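Local coordinates for protein sulfurtransferase (Azotobacter vinelandii, PDB 1E0C) that probably transfers the sulfane sulfur of thiosulfate to cyanide, as a two-domain rhodanese that passes the sulfur through an enzyme-bound persulfide, at residues V179-G184 against G256-W261; L218-D223 against L246-V251; V28-A33 against Y84-D89. All blocks are in the same frame, centred on the assembly; numbering follows the deposited sequence.

How the contacts relate
The three contacts fall in the two rhodanese-like domains of one chain and do not touch. Contact 3 is core: it joins the central parallel strands 25-29 and 83-87 of the first domain by backbone bonds, with apolar packing along them and a carboxylate network where they end. Contacts 1 and 2 lie in the second domain, are partly buried and rest mostly on loops, with contact 2 nested in sequence inside the loop of contact 1. In contact 2 a tyrosine, two prolines and bridging waters join the turns that precede strands 225-228 and 251-253; in contact 1 an indole from the short helix 257-261 meets a loop carbonyl. The centres of contacts 1 and 2 stand about 25 Å apart.

Contact 1. Residues V179-G184 against G256-W261; sequences VLAAKG and GSWGEW
Trp-258 sets its indole against the loop 179-184, the pyrrole ring by the methyl of Ala-181 and the benzo ring by Gly-184. Ala-181 CB lies 3.9 Å from Trp-258 CD1, an oblique approach. The polar link comes from the ring edge: Trp-258 NE1 donates to Lys-183 O over 3.0 Å, with a bend at the hydrogen (140°) and the acceptor somewhat out of the indole plane. With CG anti to the Trp-258 backbone N (chi1 -159°), the ring reaches out from the helix to this carbonyl, and its benzo side follows on, CZ2 standing 4.0 Å from Gly-184 C. Lys-183 runs its aliphatic chain back toward the helix, so that CE comes 3.7 Å from Trp-261 O, while its ammonium is held by the carbonyls of His-264 and Thr-267. Trp-258 also makes a cation-pi contact with Arg-169, and the neighbouring Ser-257 OG bonds the backbone N of the modified cysteine at position 230. The contact thus fastens a loop between helix 171-174 and strand 191-192 to the short helix 257-261, beside the persulfide-bearing active-site loop of a rhodanese domain.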
loop_
_atom_site.group_PDB
_atom_site.type_symbol
_atom_site.label_atom_id
_atom_site.label_comp_id
_atom_site.label_asym_id
_atom_site.label_seq_id
_atom_site.Cartn_x
_atom_site.Cartn_y
_atom_site.Cartn_z
ATOM N N VAL A 179 -19.006 -12.967 4.420
ATOM C CA VAL A 179 -19.549 -11.656 4.771
ATOM C C VAL A 179 -18.975 -11.130 6.076
ATOM O O VAL A 179 -19.181 -11.715 7.134
ATOM C CB VAL A 179 -21.087 -11.760 4.876
ATOM C CG1 VAL A 179 -21.715 -10.388 5.026
ATOM C CG2 VAL A 179 -21.630 -12.464 3.631
ATOM N N LEU A 180 -18.267 -10.012 5.986
ATOM C CA LEU A 180 -17.521 -9.441 7.096
ATOM C C LEU A 180 -18.049 -8.060 7.472
ATOM O O LEU A 180 -17.325 -7.189 7.950
ATOM C CB LEU A 180 -16.044 -9.331 6.685
ATOM C CG LEU A 180 -15.356 -10.658 6.360
ATOM C CD1 LEU A 180 -13.884 -10.431 6.030
ATOM C CD2 LEU A 180 -15.497 -11.641 7.515
ATOM N N ALA A 181 -19.328 -7.864 7.187
ATOM C CA ALA A 181 -20.015 -6.613 7.498
ATOM C C ALA A 181 -21.515 -6.899 7.468
ATOM O O ALA A 181 -21.903 -8.035 7.161
ATOM C CB ALA A 181 -19.636 -5.516 6.524
ATOM N N ALA A 182 -22.327 -5.907 7.777
ATOM C CA ALA A 182 -23.773 -6.080 7.754
ATOM C C ALA A 182 -24.239 -6.539 6.372
ATOM O O ALA A 182 -25.167 -7.330 6.276
ATOM C CB ALA A 182 -24.497 -4.798 8.132
ATOM N N LYS A 183 -23.631 -5.982 5.330
ATOM C CA LYS A 183 -23.985 -6.319 3.958
ATOM C C LYS A 183 -22.828 -7.045 3.264
ATOM O O LYS A 183 -21.675 -6.644 3.403
ATOM C CB LYS A 183 -24.285 -5.034 3.172
ATOM C CG LYS A 183 -25.453 -4.241 3.752
ATOM C CD LYS A 183 -25.698 -2.964 2.976
ATOM C CE LYS A 183 -24.725 -1.861 3.389
ATOM N NZ LYS A 183 -25.202 -0.533 2.901
ATOM N N GLY A 184 -23.170 -8.072 2.507
ATOM C CA GLY A 184 -22.178 -8.821 1.732
ATOM C C GLY A 184 -22.327 -8.433 0.259
ATOM O O GLY A 184 -23.406 -8.012 -0.155
ATOM N N GLY A 256 -11.790 3.818 3.612
ATOM C CA GLY A 256 -12.893 3.293 4.430
ATOM C C GLY A 256 -13.145 1.829 4.090
ATOM O O GLY A 256 -13.366 0.985 4.961
ATOM N N SER A 257 -13.087 1.535 2.790
ATOM C CA SER A 257 -13.178 0.162 2.311
ATOM C C SER A 257 -14.457 -0.525 2.739
ATOM O O SER A 257 -15.439 0.146 3.090
ATOM C CB SER A 257 -11.933 -0.623 2.727
ATOM O OG SER A 257 -10.886 -0.422 1.783
ATOM N N TRP A 258 -14.490 -1.854 2.702
ATOM C CA TRP A 258 -15.719 -2.576 2.980
ATOM C C TRP A 258 -16.143 -2.470 4.441
ATOM O O TRP A 258 -17.339 -2.485 4.723
ATOM C CB TRP A 258 -15.665 -4.044 2.573
ATOM C CG TRP A 258 -17.039 -4.628 2.387
ATOM C CD1 TRP A 258 -17.691 -5.512 3.189
ATOM C CD2 TRP A 258 -17.925 -4.336 1.298
ATOM N NE1 TRP A 258 -18.935 -5.813 2.651
ATOM C CE2 TRP A 258 -19.104 -5.074 1.519
ATOM C CE3 TRP A 258 -17.833 -3.520 0.169
ATOM C CZ2 TRP A 258 -20.176 -5.053 0.620
ATOM C CZ3 TRP A 258 -18.904 -3.487 -0.710
ATOM C CH2 TRP A 258 -20.057 -4.243 -0.467
ATOM N N GLY A 259 -15.184 -2.291 5.348
ATOM C CA GLY A 259 -15.531 -2.080 6.756
ATOM C C GLY A 259 -16.474 -0.888 6.889
ATOM O O GLY A 259 -17.306 -0.845 7.799
ATOM N N GLU A 260 -16.320 0.100 6.016
ATOM C CA GLU A 260 -17.248 1.210 5.965
ATOM C C GLU A 260 -18.418 0.923 5.019
ATOM O O GLU A 260 -19.567 0.974 5.459
ATOM C CB GLU A 260 -16.570 2.510 5.534
ATOM C CG GLU A 260 -17.571 3.654 5.356
ATOM C CD GLU A 260 -16.906 4.930 4.899
ATOM O OE1 GLU A 260 -16.135 4.881 3.914
ATOM O OE2 GLU A 260 -17.169 5.998 5.492
ATOM N N TRP A 261 -18.130 0.601 3.762
ATOM C CA TRP A 261 -19.165 0.439 2.741
ATOM C C TRP A 261 -20.163 -0.650 3.080
ATOM O O TRP A 261 -21.380 -0.488 2.862
ATOM C CB TRP A 261 -18.544 0.142 1.362
ATOM C CG TRP A 261 -19.462 0.376 0.196
ATOM C CD1 TRP A 261 -20.377 -0.500 -0.328
ATOM C CD2 TRP A 261 -19.506 1.541 -0.635
ATOM N NE1 TRP A 261 -20.991 0.059 -1.427
ATOM C CE2 TRP A 261 -20.481 1.317 -1.628
ATOM C CE3 TRP A 261 -18.834 2.763 -0.622
ATOM C CZ2 TRP A 261 -20.771 2.269 -2.602
ATOM C CZ3 TRP A 261 -19.112 3.707 -1.590
ATOM C CH2 TRP A 261 -20.096 3.454 -2.567
#

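Contact 2. Residues L218-D223 against L246-V251; sequences LGITPD and LGYPRV
The two turns run closest at Pro-222 and Tyr-248, whose CA atoms are 4.5 Å apart, and neither segment pairs as a strand with the other. The Tyr-248 ring lies against the backbone of 220-222. Pro-222 covers one face, its CB 3.9 Å from the ring centroid and only 14° off the normal, a CH-pi contact; on the same proline, CD stands 3.7 Å from Tyr-248 CZ. Ile-220 meets the ring crosswise, by its CG2 methyl near CE2. At the far end Tyr-248 OH donates to Ile-220 O at 2.6 Å, from a position tilted 35° out of the carbonyl plane. With CG beside its own backbone N (chi1 -76°), Tyr-248 reaches this carbonyl under the proline, and Leu-215 of helix 211-217 and Ala-243 of helix 235-245 also pack on it. A leucine in its place would probably leave Ile-220 O without this donor and open a gap beneath Pro-222. Farther along, Pro-249 CD touches Pro-222 O at 3.3 Å. Water 1 donates to that oxygen and accepts a hydrogen bond from Arg-250 NE at 2.8 Å; water 2 bridges Pro-222 O and Arg-250 N. Bent at its third torsion, Arg-250 also brings NH2 edge-on to Asp-223 O, a weak bond of 3.0 Å. Polar grip here thus falls mainly on main-chain carbonyls: the buried end is met directly by a hydroxyl, the more exposed end through water and a guanidinium, which is likely to leave the latter more open to exchange with solvent.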
loop_
_atom_site.group_PDB
_atom_site.type_symbol
_atom_site.label_atom_id
_atom_site.label_comp_id
_atom_site.label_asym_id
_atom_site.label_seq_id
_atom_site.Cartn_x
_atom_site.Cartn_y
_atom_site.Cartn_z
ATOM N N LEU A 218 -9.884 -6.960 -16.913
ATOM C CA LEU A 218 -10.948 -6.534 -16.004
ATOM C C LEU A 218 -11.367 -5.096 -16.235
ATOM O O LEU A 218 -12.179 -4.551 -15.476
ATOM C CB LEU A 218 -10.439 -6.720 -14.564
ATOM C CG LEU A 218 -10.285 -8.185 -14.130
ATOM C CD1 LEU A 218 -9.454 -8.280 -12.863
ATOM C CD2 LEU A 218 -11.652 -8.826 -13.947
ATOM N N GLY A 219 -10.835 -4.457 -17.273
ATOM C CA GLY A 219 -11.186 -3.084 -17.589
ATOM C C GLY A 219 -10.488 -2.097 -16.655
ATOM O O GLY A 219 -10.865 -0.930 -16.593
ATOM N N ILE A 220 -9.461 -2.573 -15.954
ATOM C CA ILE A 220 -8.683 -1.685 -15.074
ATOM C C ILE A 220 -7.526 -1.123 -15.895
ATOM O O ILE A 220 -6.473 -1.744 -16.034
ATOM C CB ILE A 220 -8.179 -2.436 -13.837
ATOM C CG1 ILE A 220 -9.342 -2.990 -13.012
ATOM C CG2 ILE A 220 -7.280 -1.554 -12.973
ATOM C CD1 ILE A 220 -8.946 -4.094 -12.044
ATOM N N THR A 221 -7.802 -0.036 -16.604
ATOM C CA THR A 221 -6.888 0.548 -17.578
ATOM C C THR A 221 -6.567 1.985 -17.183
ATOM O O THR A 221 -7.341 2.593 -16.433
ATOM C CB THR A 221 -7.538 0.542 -18.982
ATOM O OG1 THR A 221 -8.813 1.193 -18.890
ATOM C CG2 THR A 221 -7.751 -0.893 -19.447
ATOM N N PRO A 222 -5.408 2.479 -17.576
ATOM C CA PRO A 222 -4.891 3.747 -17.091
ATOM C C PRO A 222 -5.665 4.973 -17.511
ATOM O O PRO A 222 -5.546 6.029 -16.871
ATOM C CB PRO A 222 -3.454 3.782 -17.589
ATOM C CG PRO A 222 -3.430 2.839 -18.749
ATOM C CD PRO A 222 -4.396 1.742 -18.388
ATOM N N ASP A 223 -6.533 4.849 -18.515
ATOM C CA ASP A 223 -7.375 5.939 -18.974
ATOM C C ASP A 223 -8.600 6.115 -18.079
ATOM O O ASP A 223 -9.398 7.016 -18.289
ATOM C CB ASP A 223 -7.875 5.660 -20.411
ATOM C CG ASP A 223 -8.692 4.386 -20.457
ATOM O OD1 ASP A 223 -8.088 3.301 -20.298
ATOM O OD2 ASP A 223 -9.930 4.452 -20.613
ATOM N N LEU A 246 2.572 0.858 -12.405
ATOM C CA LEU A 246 2.363 0.698 -13.840
ATOM C C LEU A 246 2.205 2.030 -14.554
ATOM O O LEU A 246 2.072 2.055 -15.781
ATOM C CB LEU A 246 1.147 -0.188 -14.126
ATOM C CG LEU A 246 1.283 -1.661 -13.714
ATOM C CD1 LEU A 246 -0.041 -2.386 -13.904
ATOM C CD2 LEU A 246 2.373 -2.335 -14.547
ATOM N N GLY A 247 2.166 3.129 -13.814
ATOM C CA GLY A 247 2.074 4.458 -14.378
ATOM C C GLY A 247 0.650 4.947 -14.576
ATOM O O GLY A 247 0.418 5.878 -15.356
ATOM N N TYR A 248 -0.319 4.329 -13.905
ATOM C CA TYR A 248 -1.710 4.815 -14.040
ATOM C C TYR A 248 -1.776 6.211 -13.421
ATOM O O TYR A 248 -1.357 6.392 -12.275
ATOM C CB TYR A 248 -2.660 3.871 -13.330
ATOM C CG TYR A 248 -2.992 2.552 -13.985
ATOM C CD1 TYR A 248 -2.010 1.707 -14.475
ATOM C CD2 TYR A 248 -4.313 2.124 -14.065
ATOM C CE1 TYR A 248 -2.330 0.483 -15.038
ATOM C CE2 TYR A 248 -4.643 0.897 -14.612
ATOM C CZ TYR A 248 -3.643 0.086 -15.115
ATOM O OH TYR A 248 -3.965 -1.135 -15.682
ATOM N N PRO A 249 -2.272 7.199 -14.149
ATOM C CA PRO A 249 -2.235 8.578 -13.702
ATOM C C PRO A 249 -3.261 8.925 -12.641
ATOM O O PRO A 249 -3.083 9.948 -11.950
ATOM C CB PRO A 249 -2.502 9.390 -14.977
ATOM C CG PRO A 249 -3.305 8.449 -15.821
ATOM C CD PRO A 249 -2.695 7.091 -15.572
ATOM N N ARG A 250 -4.340 8.168 -12.521
ATOM C CA ARG A 250 -5.429 8.521 -11.600
ATOM C C ARG A 250 -5.789 7.342 -10.708
ATOM O O ARG A 250 -6.421 6.372 -11.123
ATOM C CB ARG A 250 -6.666 8.977 -12.384
ATOM C CG ARG A 250 -6.474 10.326 -13.083
ATOM C CD ARG A 250 -7.777 10.827 -13.672
ATOM N NE ARG A 250 -8.270 9.959 -14.739
ATOM C CZ ARG A 250 -9.535 9.900 -15.136
ATOM N NH1 ARG A 250 -10.478 10.603 -14.517
ATOM N NH2 ARG A 250 -9.870 9.111 -16.150
ATOM N N VAL A 251 -5.259 7.350 -9.484
ATOM C CA VAL A 251 -5.380 6.226 -8.575
ATOM C C VAL A 251 -5.717 6.735 -7.163
ATOM O O VAL A 251 -5.102 7.696 -6.710
ATOM C CB VAL A 251 -4.064 5.429 -8.442
ATOM C CG1 VAL A 251 -4.277 4.219 -7.529
ATOM C CG2 VAL A 251 -3.567 4.964 -9.803
HETATM O O HOH W 1 -6.783 8.431 -16.568
HETATM O O HOH W 2 -5.320 5.952 -14.024
#

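Contact 3. Residues V28-A33 against Y84-D89; sequences VDLTSA and YVVYDD
Asp-29 OD1 is gripped by two groups of Thr-31: the backbone N at 2.9 Å, closing an Asx turn, and OG1 at 2.7 Å, which meets the syn lone pair. The other carboxylate oxygen, Asp-29 OD2, takes a weak bond from Tyr-87 OH across the strands at 2.6 Å; that hydroxyl is also bonded to the backbone N of Ile-41. A chi1 of 171° swings the Asp-29 carboxylate away from its own N and over to the phenol, while Asp-29 CA covers one face of the Tyr-87 ring 16° off the normal, a CH-pi contact. Strands 25-29 and 83-87 are neighbours in the central parallel sheet of a rhodanese domain, and their pairing is regular: Val-28 N binds Val-85 O, Tyr-87 N binds Val-28 O, and Leu-30 N binds Tyr-87 O at 2.8 Å. On the sheet face bearing Val-28 and Val-86, Val-28 CG2 meets the edge of the Tyr-84 ring at CD2, 3.8 Å away. Leu-30 CD1 presses on Val-86 CG1 at 3.4 Å, tighter than usual, and Phe-98 of helix 93-104 packs on both side chains. Beyond the strand ends, Asp-89 crosses Thr-31 at about a right angle, its CG 3.7 Å from Thr-31 CB. Water 3 donates to Leu-30 O and Asp-89 OD1, and water 4 joins Asp-89 OD2 to Ser-32 OG, whose hydroxyl also caps the helix at Arg-35 N.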
loop_
_atom_site.group_PDB
_atom_site.type_symbol
_atom_site.label_atom_id
_atom_site.label_comp_id
_atom_site.label_asym_id
_atom_site.label_seq_id
_atom_site.Cartn_x
_atom_site.Cartn_y
_atom_site.Cartn_z
ATOM N N VAL A 28 11.959 1.304 5.107
ATOM C CA VAL A 28 10.852 1.020 6.021
ATOM C C VAL A 28 10.410 -0.431 5.924
ATOM O O VAL A 28 10.055 -0.931 4.862
ATOM C CB VAL A 28 9.647 1.932 5.684
ATOM C CG1 VAL A 28 8.490 1.670 6.629
ATOM C CG2 VAL A 28 10.092 3.384 5.711
ATOM N N ASP A 29 10.415 -1.079 7.075
ATOM C CA ASP A 29 10.032 -2.476 7.217
ATOM C C ASP A 29 8.656 -2.558 7.869
ATOM O O ASP A 29 8.469 -2.062 8.979
ATOM C CB ASP A 29 11.086 -3.154 8.095
ATOM C CG ASP A 29 10.816 -4.554 8.551
ATOM O OD1 ASP A 29 9.718 -4.847 9.056
ATOM O OD2 ASP A 29 11.753 -5.400 8.495
ATOM N N LEU A 30 7.686 -3.150 7.178
ATOM C CA LEU A 30 6.362 -3.327 7.786
ATOM C C LEU A 30 6.033 -4.809 7.882
ATOM O O LEU A 30 5.002 -5.290 7.407
ATOM C CB LEU A 30 5.297 -2.567 6.985
ATOM C CG LEU A 30 5.504 -1.056 6.860
ATOM C CD1 LEU A 30 5.862 -0.671 5.435
ATOM C CD2 LEU A 30 4.265 -0.300 7.337
ATOM N N THR A 31 6.960 -5.567 8.466
ATOM C CA THR A 31 6.791 -7.005 8.650
ATOM C C THR A 31 6.055 -7.270 9.957
ATOM O O THR A 31 4.829 -7.175 10.019
ATOM C CB THR A 31 8.123 -7.767 8.620
ATOM O OG1 THR A 31 8.986 -7.359 9.694
ATOM C CG2 THR A 31 8.848 -7.545 7.300
ATOM N N SER A 32 6.797 -7.565 11.016
ATOM C CA SER A 32 6.204 -7.685 12.352
ATOM C C SER A 32 7.309 -7.501 13.390
ATOM O O SER A 32 8.486 -7.591 13.043
ATOM C CB SER A 32 5.550 -9.055 12.557
ATOM O OG SER A 32 6.533 -10.074 12.470
ATOM N N ALA A 33 6.931 -7.229 14.641
ATOM C CA ALA A 33 7.962 -7.057 15.673
ATOM C C ALA A 33 8.886 -8.268 15.704
ATOM O O ALA A 33 10.106 -8.112 15.754
ATOM C CB ALA A 33 7.314 -6.828 17.032
ATOM N N TYR A 84 12.242 7.003 0.233
ATOM C CA TYR A 84 11.765 5.852 0.973
ATOM C C TYR A 84 11.851 4.595 0.099
ATOM O O TYR A 84 11.581 4.655 -1.099
ATOM C CB TYR A 84 10.302 6.018 1.403
ATOM C CG TYR A 84 10.117 7.045 2.504
ATOM C CD1 TYR A 84 10.134 8.392 2.210
ATOM C CD2 TYR A 84 9.924 6.636 3.823
ATOM C CE1 TYR A 84 9.954 9.351 3.200
ATOM C CE2 TYR A 84 9.741 7.586 4.816
ATOM C CZ TYR A 84 9.789 8.922 4.506
ATOM O OH TYR A 84 9.603 9.865 5.494
ATOM N N VAL A 85 12.302 3.527 0.718
ATOM C CA VAL A 85 12.178 2.188 0.137
ATOM C C VAL A 85 11.360 1.366 1.126
ATOM O O VAL A 85 11.623 1.424 2.332
ATOM C CB VAL A 85 13.514 1.505 -0.148
ATOM C CG1 VAL A 85 13.278 0.077 -0.639
ATOM C CG2 VAL A 85 14.273 2.302 -1.205
ATOM N N VAL A 86 10.280 0.770 0.638
ATOM C CA VAL A 86 9.310 0.159 1.542
ATOM C C VAL A 86 9.166 -1.326 1.282
ATOM O O VAL A 86 9.058 -1.755 0.125
ATOM C CB VAL A 86 7.933 0.843 1.336
ATOM C CG1 VAL A 86 6.960 0.412 2.412
ATOM C CG2 VAL A 86 8.089 2.358 1.291
ATOM N N TYR A 87 9.060 -2.118 2.346
ATOM C CA TYR A 87 8.824 -3.542 2.178
ATOM C C TYR A 87 8.036 -4.156 3.320
ATOM O O TYR A 87 7.974 -3.628 4.426
ATOM C CB TYR A 87 10.144 -4.294 2.001
ATOM C CG TYR A 87 10.995 -4.446 3.242
ATOM C CD1 TYR A 87 11.965 -3.502 3.552
ATOM C CD2 TYR A 87 10.883 -5.570 4.049
ATOM C CE1 TYR A 87 12.772 -3.651 4.672
ATOM C CE2 TYR A 87 11.698 -5.741 5.160
ATOM C CZ TYR A 87 12.633 -4.770 5.457
ATOM O OH TYR A 87 13.465 -4.941 6.545
ATOM N N ASP A 88 7.498 -5.340 3.046
ATOM C CA ASP A 88 6.873 -6.150 4.083
ATOM C C ASP A 88 7.254 -7.600 3.827
ATOM O O ASP A 88 8.172 -7.824 3.019
ATOM C CB ASP A 88 5.378 -5.909 4.158
ATOM C CG ASP A 88 4.641 -6.271 2.880
ATOM O OD1 ASP A 88 4.972 -7.314 2.284
ATOM O OD2 ASP A 88 3.715 -5.521 2.527
ATOM N N ASP A 89 6.652 -8.539 4.523
ATOM C CA ASP A 89 6.964 -9.949 4.312
ATOM C C ASP A 89 5.729 -10.722 3.873
ATOM O O ASP A 89 5.637 -11.931 4.109
ATOM C CB ASP A 89 7.585 -10.590 5.542
ATOM C CG ASP A 89 6.668 -10.566 6.751
ATOM O OD1 ASP A 89 5.609 -9.911 6.673
ATOM O OD2 ASP A 89 7.005 -11.211 7.765
HETATM O O HOH W 3 3.849 -7.815 6.708
HETATM O O HOH W 4 5.737 -11.188 10.069
#